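Local structure of O-methyltransferase (Saccharopolyspora spinosa, 4CE0) at residues L179-L184 / F208-D213; D185-E190 / Y214-C219; S195-Y200 / K224-E229. The protein probably transfers a methyl group from S-adenosyl-L-methionine to the 4'-hydroxyl of the rhamnose of spinosyns, with a magnesium ion bound at its active site. All coordinates share one frame; numbering follows the deposited sequence.

Interaction 1. Residues L179-L184 / F208-D213. With MG (magnesium ion), chain C.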
loop_
_atom_site.group_PDB
_atom_site.type_symbol
_atom_site.label_atom_id
_atom_site.label_comp_id
_atom_site.label_asym_id
_atom_site.label_seq_id
_atom_site.Cartn_x
_atom_site.Cartn_y
_atom_site.Cartn_z
ATOM N N LEU A 179 -13.442 14.769 21.225
ATOM C CA LEU A 179 -12.288 14.242 20.548
ATOM C C LEU A 179 -11.650 13.247 21.471
ATOM O O LEU A 179 -11.551 13.481 22.675
ATOM C CB LEU A 179 -11.286 15.369 20.232
ATOM C CG LEU A 179 -11.690 16.391 19.154
ATOM C CD1 LEU A 179 -10.720 17.580 19.088
ATOM C CD2 LEU A 179 -11.776 15.725 17.809
ATOM N N ALA A 180 -11.187 12.150 20.889
ATOM C CA ALA A 180 -10.349 11.205 21.601
ATOM C C ALA A 180 -8.892 11.402 21.222
ATOM O O ALA A 180 -7.988 11.028 21.977
ATOM C CB ALA A 180 -10.780 9.785 21.270
ATOM N N VAL A 181 -8.654 11.934 20.027
ATOM C CA VAL A 181 -7.291 12.229 19.581
ATOM C C VAL A 181 -7.258 13.591 18.899
ATOM O O VAL A 181 -8.078 13.897 18.068
ATOM C CB VAL A 181 -6.738 11.127 18.601
ATOM C CG1 VAL A 181 -5.400 11.533 17.980
ATOM C CG2 VAL A 181 -6.655 9.786 19.270
ATOM N N LEU A 182 -6.280 14.405 19.248
ATOM C CA LEU A 182 -6.152 15.745 18.688
ATOM C C LEU A 182 -4.726 15.871 18.221
ATOM O O LEU A 182 -3.795 15.850 19.039
ATOM C CB LEU A 182 -6.492 16.816 19.755
ATOM C CG LEU A 182 -6.130 18.273 19.417
ATOM C CD1 LEU A 182 -6.880 18.718 18.153
ATOM C CD2 LEU A 182 -6.404 19.234 20.605
ATOM N N ARG A 183 -4.542 15.934 16.903
ATOM C CA ARG A 183 -3.208 16.024 16.315
ATOM C C ARG A 183 -2.967 17.437 15.779
ATOM O O ARG A 183 -3.756 17.947 14.995
ATOM C CB ARG A 183 -3.006 14.969 15.233
ATOM C CG ARG A 183 -1.565 14.867 14.755
ATOM C CD ARG A 183 -1.319 13.719 13.752
ATOM N NE ARG A 183 0.074 13.400 13.926
ATOM C CZ ARG A 183 1.080 14.049 13.359
ATOM N NH1 ARG A 183 0.859 14.982 12.429
ATOM N NH2 ARG A 183 2.313 13.709 13.701
ATOM N N LEU A 184 -1.904 18.082 16.267
ATOM C CA LEU A 184 -1.558 19.463 15.872
ATOM C C LEU A 184 -0.350 19.416 14.968
ATOM O O LEU A 184 0.720 18.904 15.346
ATOM C CB LEU A 184 -1.255 20.333 17.067
ATOM C CG LEU A 184 -2.416 21.002 17.786
ATOM C CD1 LEU A 184 -3.370 19.998 18.362
ATOM C CD2 LEU A 184 -1.843 21.864 18.873
ATOM N N PHE A 208 -5.635 11.813 23.614
ATOM C CA PHE A 208 -4.256 12.195 23.323
ATOM C C PHE A 208 -4.165 13.525 22.612
ATOM O O PHE A 208 -4.930 13.820 21.662
ATOM C CB PHE A 208 -3.588 11.145 22.426
ATOM C CG PHE A 208 -3.287 9.848 23.116
ATOM C CD1 PHE A 208 -4.228 8.826 23.136
ATOM C CD2 PHE A 208 -2.040 9.638 23.726
ATOM C CE1 PHE A 208 -3.960 7.630 23.775
ATOM C CE2 PHE A 208 -1.764 8.444 24.356
ATOM C CZ PHE A 208 -2.718 7.430 24.382
ATOM N N VAL A 209 -3.198 14.319 23.055
ATOM C CA VAL A 209 -2.732 15.451 22.268
ATOM C C VAL A 209 -1.372 15.097 21.694
ATOM O O VAL A 209 -0.436 14.744 22.440
ATOM C CB VAL A 209 -2.565 16.748 23.081
ATOM C CG1 VAL A 209 -2.226 17.868 22.121
ATOM C CG2 VAL A 209 -3.796 17.069 23.809
ATOM N N ILE A 210 -1.282 15.200 20.368
ATOM C CA ILE A 210 -0.068 14.959 19.632
ATOM C C ILE A 210 0.435 16.273 19.023
ATOM O O ILE A 210 -0.289 16.990 18.332
ATOM C CB ILE A 210 -0.304 13.907 18.554
ATOM C CG1 ILE A 210 -0.660 12.560 19.186
ATOM C CG2 ILE A 210 0.934 13.729 17.697
ATOM C CD1 ILE A 210 -1.135 11.556 18.196
ATOM N N ILE A 211 1.682 16.604 19.310
ATOM C CA ILE A 211 2.278 17.862 18.833
ATOM C C ILE A 211 3.364 17.488 17.817
ATOM O O ILE A 211 4.431 17.015 18.191
ATOM C CB ILE A 211 2.912 18.659 19.959
ATOM C CG1 ILE A 211 1.966 18.809 21.153
ATOM C CG2 ILE A 211 3.352 20.024 19.445
ATOM C CD1 ILE A 211 0.784 19.732 20.908
ATOM N N ASP A 212 3.112 17.705 16.534
ATOM C CA ASP A 212 3.981 17.102 15.555
ATOM C C ASP A 212 5.370 17.749 15.554
ATOM O O ASP A 212 6.340 17.084 15.236
ATOM C CB ASP A 212 3.361 17.164 14.146
ATOM C CG ASP A 212 4.151 16.349 13.134
ATOM O OD1 ASP A 212 4.043 15.103 13.174
ATOM O OD2 ASP A 212 4.900 16.935 12.315
ATOM N N ASP A 213 5.441 19.036 15.896
ATOM C CA ASP A 213 6.690 19.801 15.870
ATOM C C ASP A 213 6.961 20.483 17.195
ATOM O O ASP A 213 7.333 21.666 17.244
ATOM C CB ASP A 213 6.637 20.878 14.781
ATOM C CG ASP A 213 6.625 20.290 13.401
ATOM O OD1 ASP A 213 7.720 19.972 12.886
ATOM O OD2 ASP A 213 5.522 20.104 12.854
HETATM MG MG MG C . 4.838 18.726 11.453
HETATM O O HOH W 1 2.793 20.922 16.146
HETATM O O HOH W 2 7.007 18.505 10.791
HETATM O O HOH W 3 4.737 17.793 9.494
HETATM O O HOH W 4 5.102 20.376 10.208
#
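Ile210 and Arg183 face each other across two parallel strands whose axes come within 4.8 Å and differ in direction by 12°. Ile210 has the largest area covered by the contact, and its backbone is held at both its N and its O by the same neighbouring strand: N donates to Leu182 O, and O accepts from Leu184 N at 2.8 Å. The CG2 branch of Ile210, anti to its backbone N, lies 3.9 Å from Arg183 NE, so that the methyl packs against the extended arginine chain. Beyond it the Arg183 guanidinium forms a salt bridge with Asp212 OD1, although the modelled separation is too short to be trusted. Arg183 NH1 also pairs with Glu81 and Asp185. On the other face Leu184 lies beside Ile211, CD2 to CD1 at 3.9 Å, both pointing the same way. Leu184 O accepts from Asp212 N at 2.9 Å, fixing the strand end from which the aspartate carboxylate reaches the magnesium ion, OD2 to metal 2.0 Å. Asp213 OD2 adds a second protein ligand at 2.1 Å. Neighbouring parallel strands delivering acidic residues from their C-terminal ends are the arrangement of a Rossmann-like methyltransferase with its metal site.

Interaction 2. Residues D185-E190 / Y214-C219. With MG (magnesium ion), chain C; SAH (S-adenosyl-L-homocysteine), chain B.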
loop_
_atom_site.group_PDB
_atom_site.type_symbol
_atom_site.label_atom_id
_atom_site.label_comp_id
_atom_site.label_asym_id
_atom_site.label_seq_id
_atom_site.Cartn_x
_atom_site.Cartn_y
_atom_site.Cartn_z
ATOM N N ASP A 185 -0.530 19.897 13.757
ATOM C CA ASP A 185 0.558 19.918 12.809
ATOM C C ASP A 185 0.443 21.180 11.989
ATOM O O ASP A 185 0.566 21.158 10.776
ATOM C CB ASP A 185 0.541 18.656 11.933
ATOM C CG ASP A 185 1.909 18.328 11.342
ATOM O OD1 ASP A 185 2.840 19.180 11.470
ATOM O OD2 ASP A 185 2.060 17.213 10.760
ATOM N N GLY A 186 0.128 22.273 12.669
ATOM C CA GLY A 186 0.374 23.608 12.148
ATOM C C GLY A 186 1.649 24.042 12.842
ATOM O O GLY A 186 1.791 23.891 14.056
ATOM N N ASP A 187 2.607 24.544 12.085
ATOM C CA ASP A 187 3.897 24.883 12.662
ATOM C C ASP A 187 3.887 26.164 13.508
ATOM O O ASP A 187 4.642 26.291 14.467
ATOM C CB ASP A 187 4.903 25.030 11.534
ATOM C CG ASP A 187 5.155 23.715 10.819
ATOM O OD1 ASP A 187 5.481 22.720 11.511
ATOM O OD2 ASP A 187 5.002 23.667 9.580
ATOM N N LEU A 188 3.036 27.108 13.153
ATOM C CA LEU A 188 3.110 28.437 13.738
ATOM C C LEU A 188 2.606 28.443 15.168
ATOM O O LEU A 188 1.816 27.590 15.572
ATOM C CB LEU A 188 2.286 29.410 12.900
ATOM C CG LEU A 188 2.503 29.305 11.384
ATOM C CD1 LEU A 188 1.714 30.384 10.641
ATOM C CD2 LEU A 188 3.961 29.442 11.073
ATOM N N TYR A 189 3.062 29.435 15.917
ATOM C CA TYR A 189 2.537 29.723 17.233
ATOM C C TYR A 189 1.030 29.888 17.203
ATOM O O TYR A 189 0.286 29.215 17.953
ATOM C CB TYR A 189 3.175 31.020 17.746
ATOM C CG TYR A 189 2.713 31.393 19.128
ATOM C CD1 TYR A 189 1.515 32.063 19.330
ATOM C CD2 TYR A 189 3.467 31.053 20.231
ATOM C CE1 TYR A 189 1.091 32.378 20.599
ATOM C CE2 TYR A 189 3.067 31.357 21.490
ATOM C CZ TYR A 189 1.883 32.026 21.685
ATOM O OH TYR A 189 1.495 32.336 22.973
ATOM N N GLU A 190 0.555 30.779 16.343
ATOM C CA GLU A 190 -0.889 31.067 16.287
ATOM C C GLU A 190 -1.753 29.845 15.939
ATOM O O GLU A 190 -2.838 29.655 16.516
ATOM C CB GLU A 190 -1.180 32.186 15.282
ATOM C CG GLU A 190 -0.588 33.537 15.684
ATOM C CD GLU A 190 -1.100 34.056 17.027
ATOM O OE1 GLU A 190 -2.310 33.896 17.327
ATOM O OE2 GLU A 190 -0.281 34.634 17.779
ATOM N N TYR A 214 6.821 19.725 18.267
ATOM C CA TYR A 214 7.045 20.262 19.602
ATOM C C TYR A 214 8.394 20.956 19.770
ATOM O O TYR A 214 8.542 21.775 20.668
ATOM C CB TYR A 214 6.974 19.151 20.637
ATOM C CG TYR A 214 7.196 19.654 22.041
ATOM C CD1 TYR A 214 6.449 20.699 22.560
ATOM C CD2 TYR A 214 8.161 19.084 22.848
ATOM C CE1 TYR A 214 6.673 21.174 23.865
ATOM C CE2 TYR A 214 8.400 19.532 24.150
ATOM C CZ TYR A 214 7.649 20.578 24.651
ATOM O OH TYR A 214 7.858 21.014 25.932
ATOM N N PHE A 215 9.378 20.637 18.941
ATOM C CA PHE A 215 10.735 21.151 19.210
ATOM C C PHE A 215 11.051 22.336 18.361
ATOM O O PHE A 215 12.090 22.969 18.499
ATOM C CB PHE A 215 11.758 20.043 19.136
ATOM C CG PHE A 215 11.409 18.914 20.054
ATOM C CD1 PHE A 215 11.282 19.121 21.411
ATOM C CD2 PHE A 215 11.115 17.681 19.560
ATOM C CE1 PHE A 215 10.899 18.090 22.231
ATOM C CE2 PHE A 215 10.739 16.630 20.378
ATOM C CZ PHE A 215 10.626 16.829 21.705
ATOM N N LEU A 216 10.068 22.682 17.548
ATOM C CA LEU A 216 10.054 23.915 16.815
ATOM C C LEU A 216 9.740 24.995 17.839
ATOM O O LEU A 216 8.713 24.894 18.518
ATOM C CB LEU A 216 8.961 23.854 15.737
ATOM C CG LEU A 216 8.893 24.979 14.701
ATOM C CD1 LEU A 216 10.053 24.833 13.728
ATOM C CD2 LEU A 216 7.532 25.018 13.943
ATOM N N PRO A 217 10.644 25.995 18.012
ATOM C CA PRO A 217 10.224 27.141 18.820
ATOM C C PRO A 217 9.160 27.827 17.981
ATOM O O PRO A 217 9.310 27.854 16.755
ATOM C CB PRO A 217 11.500 27.983 18.945
ATOM C CG PRO A 217 12.258 27.667 17.676
ATOM C CD PRO A 217 11.955 26.222 17.376
ATOM N N SER A 218 8.126 28.344 18.618
ATOM C CA SER A 218 6.871 28.809 17.968
ATOM C C SER A 218 5.866 27.782 18.410
ATOM O O SER A 218 5.044 28.087 19.241
ATOM C CB SER A 218 6.864 28.974 16.421
ATOM O OG SER A 218 6.579 27.776 15.714
ATOM N N CYS A 219 5.969 26.547 17.906
ATOM C CA CYS A 219 4.991 25.540 18.294
ATOM C C CYS A 219 5.137 25.297 19.780
ATOM O O CYS A 219 4.152 25.315 20.525
ATOM C CB CYS A 219 5.128 24.262 17.444
ATOM S SG CYS A 219 4.141 22.851 18.002
HETATM MG MG MG C . 4.838 18.726 11.453
HETATM N N SAH B . 2.035 15.924 6.168
HETATM C CA SAH B . 1.741 16.828 7.292
HETATM C CB SAH B . 1.161 18.175 6.937
HETATM C CG SAH B . 0.994 19.376 7.867
HETATM S SD SAH B . 1.738 20.753 6.940
HETATM C C SAH B . 0.708 16.002 7.946
HETATM O O SAH B . 0.015 16.586 8.763
HETATM O OXT SAH B . 0.795 14.718 7.451
HETATM C "C5'" SAH B . 0.945 22.204 7.718
HETATM C "C4'" SAH B . -0.531 22.397 7.341
HETATM O "O4'" SAH B . -1.164 23.280 8.243
HETATM C "C3'" SAH B . -0.760 23.010 5.956
HETATM O "O3'" SAH B . -1.573 22.115 5.226
HETATM C "C2'" SAH B . -1.433 24.372 6.170
HETATM O "O2'" SAH B . -2.393 24.821 5.190
HETATM C "C1'" SAH B . -2.039 24.178 7.563
HETATM N N9 SAH B . -2.192 25.389 8.404
HETATM C C8 SAH B . -1.193 25.973 9.155
HETATM N N7 SAH B . -1.732 27.002 9.824
HETATM C C5 SAH B . -3.054 27.066 9.553
HETATM C C6 SAH B . -4.081 27.920 9.961
HETATM N N6 SAH B . -3.850 28.920 10.809
HETATM N N1 SAH B . -5.354 27.738 9.478
HETATM C C2 SAH B . -5.652 26.706 8.612
HETATM N N3 SAH B . -4.623 25.892 8.195
HETATM C C4 SAH B . -3.358 26.036 8.678
HETATM O O HOH W 3 4.737 17.793 9.494
HETATM O O HOH W 4 5.102 20.376 10.208
HETATM O O HOH W 2 7.007 18.505 10.791
#
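The two segments come closest where Tyr189, the first residue of its helix, stands with its CA 4.5 Å from that of Ser218; Leu188 and Ser218 hold the N-cap positions of the two helices. Ser218 has a positive phi of 110°, just before its helix, and its side chain makes no capping bond there. Instead OG reaches over to the opposite loop and donates to Asp187 O at 2.7 Å, the one hydrogen bond between the segments. Its chi1 of 85° puts OG between the backbone N and the carbonyl carbon, and the oxygen approaches at a C=O...OG angle of 148°, tilted from the carbonyl plane. Carbon atoms crowd round the same carbonyl: Leu216 CD2 lies 3.2 Å from Asp187 O, and Cys219 CB lies 3.6 Å from it. The CD2 methyl also touches Asp187 CB at 3.6 Å, the two side chains crossing at about a right angle. At the margin, Tyr189 CD2 approaches Ser218 O obliquely at 3.5 Å.

Residues 185-188 carry the groups near the metal. Asp185 OD1 binds the magnesium ion at 2.0 Å, while OD2 accepts a hydrogen bond from a metal-bound water. Asp187 stands in the second shell, its OD1 accepting from another metal-bound water at 2.7 Å. The Ser218 bond and the Leu216 contact thus fall on the backbone and CB of the residue that binds this water, consistent with a part in placing it. Asp212 and Asp213 complete the protein ligands. Loops leaving the C-terminal ends of adjacent strands, the first of them lining the metal and S-adenosyl-L-homocysteine and the second packing against it, make up the active-site rim of a magnesium-binding methyltransferase of the TylF/MycF family.

Interaction 3. Residues S195-Y200 / K224-E229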
loop_
_atom_site.group_PDB
_atom_site.type_symbol
_atom_site.label_atom_id
_atom_site.label_comp_id
_atom_site.label_asym_id
_atom_site.label_seq_id
_atom_site.Cartn_x
_atom_site.Cartn_y
_atom_site.Cartn_z
ATOM N N SER A 195 -5.633 26.066 17.808
ATOM C CA SER A 195 -6.073 24.701 17.864
ATOM C C SER A 195 -6.238 24.238 19.313
ATOM O O SER A 195 -7.237 23.628 19.671
ATOM C CB SER A 195 -5.091 23.794 17.074
ATOM O OG SER A 195 -5.512 22.442 17.153
ATOM N N LEU A 196 -5.249 24.513 20.152
ATOM C CA LEU A 196 -5.320 24.089 21.549
ATOM C C LEU A 196 -6.451 24.790 22.262
ATOM O O LEU A 196 -7.266 24.134 22.907
ATOM C CB LEU A 196 -3.995 24.350 22.307
ATOM C CG LEU A 196 -2.852 23.402 21.951
ATOM C CD1 LEU A 196 -1.572 23.896 22.591
ATOM C CD2 LEU A 196 -3.168 21.990 22.405
ATOM N N ARG A 197 -6.501 26.112 22.161
ATOM C CA ARG A 197 -7.557 26.883 22.854
ATOM C C ARG A 197 -8.967 26.383 22.522
ATOM O O ARG A 197 -9.819 26.268 23.395
ATOM C CB ARG A 197 -7.498 28.359 22.492
ATOM C CG ARG A 197 -6.343 29.096 23.125
ATOM C CD ARG A 197 -6.487 30.632 23.064
ATOM N NE ARG A 197 -5.235 31.244 23.495
ATOM C CZ ARG A 197 -4.798 31.233 24.753
ATOM N NH1 ARG A 197 -5.537 30.686 25.721
ATOM N NH2 ARG A 197 -3.628 31.776 25.049
ATOM N N ASN A 198 -9.214 26.083 21.254
ATOM C CA ASN A 198 -10.542 25.694 20.827
ATOM C C ASN A 198 -10.858 24.201 20.922
ATOM O O ASN A 198 -12.026 23.845 21.109
ATOM C CB ASN A 198 -10.808 26.220 19.407
ATOM C CG ASN A 198 -10.759 27.768 19.339
ATOM O OD1 ASN A 198 -11.634 28.422 19.865
ATOM N ND2 ASN A 198 -9.746 28.328 18.688
ATOM N N LEU A 199 -9.857 23.321 20.787
ATOM C CA LEU A 199 -10.160 21.887 20.698
ATOM C C LEU A 199 -9.738 21.078 21.914
ATOM O O LEU A 199 -10.341 20.049 22.211
ATOM C CB LEU A 199 -9.567 21.282 19.418
ATOM C CG LEU A 199 -10.034 21.901 18.099
ATOM C CD1 LEU A 199 -9.333 21.191 16.918
ATOM C CD2 LEU A 199 -11.561 21.833 17.946
ATOM N N TYR A 200 -8.710 21.520 22.629
ATOM C CA TYR A 200 -8.323 20.783 23.826
ATOM C C TYR A 200 -9.469 20.572 24.810
ATOM O O TYR A 200 -9.572 19.510 25.402
ATOM C CB TYR A 200 -7.195 21.450 24.585
ATOM C CG TYR A 200 -6.673 20.548 25.690
ATOM C CD1 TYR A 200 -5.867 19.476 25.382
ATOM C CD2 TYR A 200 -7.001 20.764 27.043
ATOM C CE1 TYR A 200 -5.377 18.640 26.357
ATOM C CE2 TYR A 200 -6.517 19.908 28.044
ATOM C CZ TYR A 200 -5.690 18.845 27.674
ATOM O OH TYR A 200 -5.153 17.955 28.595
ATOM N N LYS A 224 3.742 25.211 25.752
ATOM C CA LYS A 224 4.073 25.587 27.111
ATOM C C LYS A 224 3.182 26.772 27.576
ATOM O O LYS A 224 2.638 26.753 28.688
ATOM C CB LYS A 224 5.578 25.882 27.214
ATOM C CG LYS A 224 6.427 24.612 27.026
ATOM C CD LYS A 224 7.915 24.880 26.817
ATOM C CE LYS A 224 8.526 25.591 28.010
ATOM N NZ LYS A 224 9.164 24.665 28.996
ATOM N N GLY A 225 2.985 27.774 26.727
ATOM C CA GLY A 225 2.172 28.917 27.126
ATOM C C GLY A 225 0.742 28.482 27.398
ATOM O O GLY A 225 0.124 28.894 28.368
ATOM N N PHE A 226 0.208 27.618 26.546
ATOM C CA PHE A 226 -1.140 27.107 26.765
ATOM C C PHE A 226 -1.197 26.229 28.024
ATOM O O PHE A 226 -2.098 26.373 28.841
ATOM C CB PHE A 226 -1.664 26.339 25.536
ATOM C CG PHE A 226 -3.003 25.713 25.759
ATOM C CD1 PHE A 226 -4.151 26.491 25.780
ATOM C CD2 PHE A 226 -3.116 24.357 26.008
ATOM C CE1 PHE A 226 -5.385 25.918 26.028
ATOM C CE2 PHE A 226 -4.350 23.780 26.236
ATOM C CZ PHE A 226 -5.482 24.560 26.241
ATOM N N ARG A 227 -0.229 25.336 28.198
ATOM C CA ARG A 227 -0.221 24.448 29.369
ATOM C C ARG A 227 -0.158 25.220 30.698
ATOM O O ARG A 227 -0.808 24.836 31.686
ATOM C CB ARG A 227 0.951 23.471 29.286
ATOM C CG ARG A 227 0.661 22.331 28.314
ATOM C CD ARG A 227 1.913 21.601 27.955
ATOM N NE ARG A 227 2.496 20.931 29.096
ATOM C CZ ARG A 227 2.163 19.723 29.535
ATOM N NH1 ARG A 227 1.228 19.014 28.929
ATOM N NH2 ARG A 227 2.785 19.220 30.605
ATOM N N ALA A 228 0.598 26.314 30.700
ATOM C CA ALA A 228 0.788 27.127 31.917
ATOM C C ALA A 228 -0.494 27.822 32.348
ATOM O O ALA A 228 -0.785 27.882 33.527
ATOM C CB ALA A 228 1.866 28.147 31.699
ATOM N N GLU A 229 -1.250 28.351 31.387
ATOM C CA GLU A 229 -2.503 29.036 31.686
ATOM C C GLU A 229 -3.490 28.108 32.383
ATOM O O GLU A 229 -3.982 28.431 33.453
ATOM C CB GLU A 229 -3.137 29.597 30.413
ATOM C CG GLU A 229 -4.423 30.389 30.673
ATOM C CD GLU A 229 -4.963 31.066 29.432
ATOM O OE1 GLU A 229 -4.350 30.914 28.354
ATOM O OE2 GLU A 229 -5.998 31.756 29.537
#
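Leu196 and Phe226 mark the nearest point of two helices that run in broadly the same direction; the axes of these helical segments are inclined by 37° and come within 10.7 Å. That spacing is filled chiefly by Phe226, which has much the largest covered area of the contact. Its CG stands anti to the backbone N, and the ring enters among Leu196, Arg197 and Tyr200.

Leu196 supplies a CH-pi contact: its CB sits over the centre of the phenyl face, 3.8 Å from the ring centroid and only 11° off the normal. The leucine branch continues the cover toward the root of the ring, with CD1 3.8 Å from Phe226 CD2. At the far end, Phe226 CZ meets Tyr200 CB at 3.9 Å, and the phenyl edge turns toward the tyrosine face in an offset edge-to-face pair, centroids 5.8 Å apart and planes at 73°. The backbone of the first helix is touched as well, Phe226 CE1 lying 4.0 Å from Arg197 CA.

Arg197 then stretches from CG to NE past this apolar cluster to the exposed margin, where NH1 donates to Glu229 OE1 at 2.9 Å in a nearly straight bond. The oxygen lies in the guanidinium plane and is approached on the syn side of the carboxylate, although the two flat groups are steeply turned against each other. Glu229 is poorly ordered, so this salt bridge probably holds less firmly than the hydrophobic packing.

On the sheet side, Leu196 and Leu199 rest on strand 179-184, and Ser195 OG is hydrogen-bonded to Thr82. Tyr200 also touches Ile232 and Arg248, while Arg227 makes a cation-pi contact with Trp246 of strand 244-247. Helix 189-199 thus lies between the sheet, through Leu196 and Leu199, and helix 219-230, through Phe226.

Overall arrangement
Interaction 1 is the buried core, two sheet strands joined by regular backbone hydrogen bonds. Interaction 2 continues from their C-terminal ends into loops nearer the surface, where one serine-carbonyl bond and a few carbon contacts do the joining; together the two contribute all three aspartates that bind magnesium. Interaction 3 joins the helices that follow, with aromatic and aliphatic packing inside and a charged pair at the exposed margin, well away from the metal. Its helix 189-199 begins in interaction 2 and lies on strand 179-184 through Leu196 against Leu184, and Tyr200 just after it packs on Val209. The chain thus passes twice from strand through active-site loop to helix, and each contact pairs corresponding steps.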